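Local coordinates for protein endo-1,4-beta-xylanase 1 (Hypocrea jecorina, PDB 1XYN) that hydrolyses internal beta-1,4-xylosidic linkages in xylan, the plant cell-wall hemicellulose, releasing xylooligosaccharides and xylose, at residues Y77-D81 / P131-V137. Residues are numbered along the deposited sequence.
Sequences YIMED and PRTSGTV. With CA (calcium ion), chain B.
In the beta-jelly-roll fold of family 11 xylanases, this contact joins the two sheets where strand 74-79 turns a corner at a classic beta bulge, Glu80 and Asp81 both facing Leu63. Extended residues 77-79 give way to Glu80 (phi/psi -96/-16), and Asp81 resumes the extended form. Opposite run a loop, 131-134, and the edge strand 135-137; CA atoms are 4.5 Å apart at Asp81-Pro131 but 8.3 Å at Ile78-Val137, where Ile78 CG2 packs 3.7 Å from Val137 CG1. Glu80 O accepts the backbone N of Arg132 (2.8 Å, 162°) and a CA-H...O contact from Pro131 CA at 3.1 Å. Folded back as m,m, Glu80 puts OE1 at the guanidinium edge of the extended Arg132 (p,t,t): a salt bridge with hydrogen bonds from NE (2.7 Å) and NH2 (2.8 Å). Glu80 OE2 is satisfied by Tyr102 OH. Arg132 NH2 also donates to Thr136 O (2.7 Å), closing its own loop over Gly135, whose phi/psi of 160/-168 requires glycine. On the other face of the strand, Tyr77, a substrate-binding residue by similarity, hydrogen-bonds through OH to Glu164, the predicted proton donor. Beyond the corner, Asp81 OD2 binds the calcium ion CA at 2.6 Å, with His83 NE2 as second protein ligand.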
ATOM      1  N   TYR A  77      13.167   9.723  -0.704  1.00  7.50           N
ATOM      2  CA  TYR A  77      13.285  10.113   0.694  1.00 11.27           C
ATOM      3  C   TYR A  77      14.730  10.467   0.965  1.00 10.64           C
ATOM      4  O   TYR A  77      15.644   9.888   0.382  1.00 12.14           O
ATOM      5  CB  TYR A  77      12.961   8.955   1.655  1.00  9.41           C
ATOM      6  CG  TYR A  77      11.547   8.416   1.670  1.00  9.57           C
ATOM      7  CD1 TYR A  77      11.018   7.775   0.555  1.00  9.34           C
ATOM      8  CD2 TYR A  77      10.771   8.472   2.833  1.00  6.77           C
ATOM      9  CE1 TYR A  77       9.767   7.197   0.587  1.00 15.00           C
ATOM     10  CE2 TYR A  77       9.508   7.896   2.880  1.00  9.33           C
ATOM     11  CZ  TYR A  77       9.014   7.255   1.745  1.00 16.30           C
ATOM     12  OH  TYR A  77       7.774   6.659   1.747  1.00 20.31           O
ATOM     13  N   ILE A  78      14.921  11.407   1.878  1.00 10.88           N
ATOM     14  CA  ILE A  78      16.238  11.823   2.320  1.00  8.53           C
ATOM     15  C   ILE A  78      16.008  11.890   3.817  1.00 12.52           C
ATOM     16  O   ILE A  78      15.625  12.933   4.359  1.00 13.08           O
ATOM     17  CB  ILE A  78      16.661  13.198   1.762  1.00  9.92           C
ATOM     18  CG1 ILE A  78      16.829  13.111   0.240  1.00  6.03           C
ATOM     19  CG2 ILE A  78      17.985  13.630   2.402  1.00  2.00           C
ATOM     20  CD1 ILE A  78      16.960  14.448  -0.451  1.00  4.23           C
ATOM     21  N   MET A  79      16.114  10.721   4.446  1.00  9.97           N
ATOM     22  CA  MET A  79      15.899  10.571   5.876  1.00 12.05           C
ATOM     23  C   MET A  79      16.983  11.184   6.722  1.00  8.34           C
ATOM     24  O   MET A  79      18.142  10.816   6.604  1.00 16.78           O
ATOM     25  CB  MET A  79      15.748   9.094   6.227  1.00 18.34           C
ATOM     26  CG  MET A  79      14.415   8.513   5.845  1.00 21.80           C
ATOM     27  SD  MET A  79      14.379   6.733   6.045  1.00 24.31           S
ATOM     28  CE  MET A  79      13.594   6.282   4.501  1.00 15.85           C
ATOM     29  N   GLU A  80      16.588  12.128   7.566  1.00  5.71           N
ATOM     30  CA  GLU A  80      17.509  12.802   8.462  1.00  5.86           C
ATOM     31  C   GLU A  80      17.450  12.123   9.805  1.00 10.36           C
ATOM     32  O   GLU A  80      18.360  12.240  10.635  1.00 10.79           O
ATOM     33  CB  GLU A  80      17.135  14.280   8.596  1.00 13.66           C
ATOM     34  CG  GLU A  80      17.189  15.032   7.272  1.00 13.48           C
ATOM     35  CD  GLU A  80      18.592  15.081   6.698  1.00 17.05           C
ATOM     36  OE1 GLU A  80      19.485  15.615   7.379  1.00 20.19           O
ATOM     37  OE2 GLU A  80      18.803  14.597   5.566  1.00 18.36           O
ATOM     38  N   ASP A  81      16.394  11.339   9.973  1.00 13.77           N
ATOM     39  CA  ASP A  81      16.161  10.612  11.195  1.00  9.95           C
ATOM     40  C   ASP A  81      15.182   9.489  10.935  1.00  4.97           C
ATOM     41  O   ASP A  81      14.311   9.601  10.074  1.00  3.32           O
ATOM     42  CB  ASP A  81      15.593  11.574  12.222  1.00 19.99           C
ATOM     43  CG  ASP A  81      15.573  11.008  13.602  1.00 23.09           C
ATOM     44  OD1 ASP A  81      16.280  10.018  13.893  1.00 22.60           O
ATOM     45  OD2 ASP A  81      14.824  11.591  14.397  1.00 31.30           O
ATOM     46  N   PRO A 131      21.668  10.486  12.541  1.00 21.15           N
ATOM     47  CA  PRO A 131      20.350  11.110  12.686  1.00 16.24           C
ATOM     48  C   PRO A 131      20.351  12.456  13.400  1.00 17.69           C
ATOM     49  O   PRO A 131      21.076  12.649  14.385  1.00 17.39           O
ATOM     50  CB  PRO A 131      19.568  10.069  13.490  1.00 15.72           C
ATOM     51  CG  PRO A 131      20.211   8.788  13.120  1.00 18.81           C
ATOM     52  CD  PRO A 131      21.667   9.155  13.169  1.00 22.04           C
ATOM     53  N   ARG A 132      19.532  13.372  12.886  1.00 16.39           N
ATOM     54  CA  ARG A 132      19.375  14.714  13.446  1.00 15.70           C
ATOM     55  C   ARG A 132      17.934  15.177  13.253  1.00 13.50           C
ATOM     56  O   ARG A 132      17.179  14.599  12.470  1.00 12.89           O
ATOM     57  CB  ARG A 132      20.346  15.727  12.801  1.00 11.70           C
ATOM     58  CG  ARG A 132      20.218  15.843  11.290  1.00  8.24           C
ATOM     59  CD  ARG A 132      21.101  16.941  10.681  1.00  8.81           C
ATOM     60  NE  ARG A 132      20.866  17.011   9.241  1.00 10.03           N
ATOM     61  CZ  ARG A 132      21.438  17.869   8.400  1.00  6.74           C
ATOM     62  NH1 ARG A 132      22.302  18.771   8.839  1.00  4.60           N
ATOM     63  NH2 ARG A 132      21.160  17.803   7.106  1.00  2.00           N
ATOM     64  N   THR A 133      17.561  16.215  13.993  1.00 14.07           N
ATOM     65  CA  THR A 133      16.225  16.781  13.924  1.00 16.76           C
ATOM     66  C   THR A 133      16.263  18.257  13.530  1.00 17.78           C
ATOM     67  O   THR A 133      15.225  18.917  13.489  1.00 15.24           O
ATOM     68  CB  THR A 133      15.499  16.641  15.277  1.00 20.17           C
ATOM     69  OG1 THR A 133      16.360  17.088  16.334  1.00 19.45           O
ATOM     70  CG2 THR A 133      15.107  15.197  15.520  1.00 17.88           C
ATOM     71  N   SER A 134      17.458  18.756  13.211  1.00 21.23           N
ATOM     72  CA  SER A 134      17.660  20.160  12.824  1.00 22.35           C
ATOM     73  C   SER A 134      18.779  20.249  11.787  1.00 21.30           C
ATOM     74  O   SER A 134      19.828  19.623  11.957  1.00 23.79           O
ATOM     75  CB  SER A 134      18.082  20.990  14.047  1.00 18.13           C
ATOM     76  OG  SER A 134      17.275  20.716  15.181  1.00 23.08           O
ATOM     77  N   GLY A 135      18.569  21.019  10.724  1.00 13.94           N
ATOM     78  CA  GLY A 135      19.614  21.159   9.725  1.00 13.31           C
ATOM     79  C   GLY A 135      19.186  21.646   8.358  1.00 13.05           C
ATOM     80  O   GLY A 135      18.082  22.163   8.178  1.00 14.80           O
ATOM     81  N   THR A 136      20.103  21.532   7.404  1.00 13.85           N
ATOM     82  CA  THR A 136      19.867  21.925   6.021  1.00 12.05           C
ATOM     83  C   THR A 136      20.169  20.697   5.194  1.00 10.67           C
ATOM     84  O   THR A 136      21.093  19.948   5.510  1.00 17.43           O
ATOM     85  CB  THR A 136      20.829  23.032   5.562  1.00 14.11           C
ATOM     86  OG1 THR A 136      20.667  24.182   6.394  1.00 19.93           O
ATOM     87  CG2 THR A 136      20.563  23.411   4.105  1.00 13.60           C
ATOM     88  N   VAL A 137      19.385  20.493   4.146  1.00 10.20           N
ATOM     89  CA  VAL A 137      19.557  19.356   3.261  1.00 12.37           C
ATOM     90  C   VAL A 137      19.781  19.866   1.839  1.00 12.25           C
ATOM     91  O   VAL A 137      18.842  20.330   1.186  1.00 13.72           O
ATOM     92  CB  VAL A 137      18.301  18.433   3.287  1.00 12.53           C
ATOM     93  CG1 VAL A 137      18.423  17.307   2.264  1.00 13.09           C
ATOM     94  CG2 VAL A 137      18.110  17.857   4.661  1.00 12.80           C
TER
HETATM   95 CA    CA B 601      15.756  10.659  16.690  1.00 15.51          CA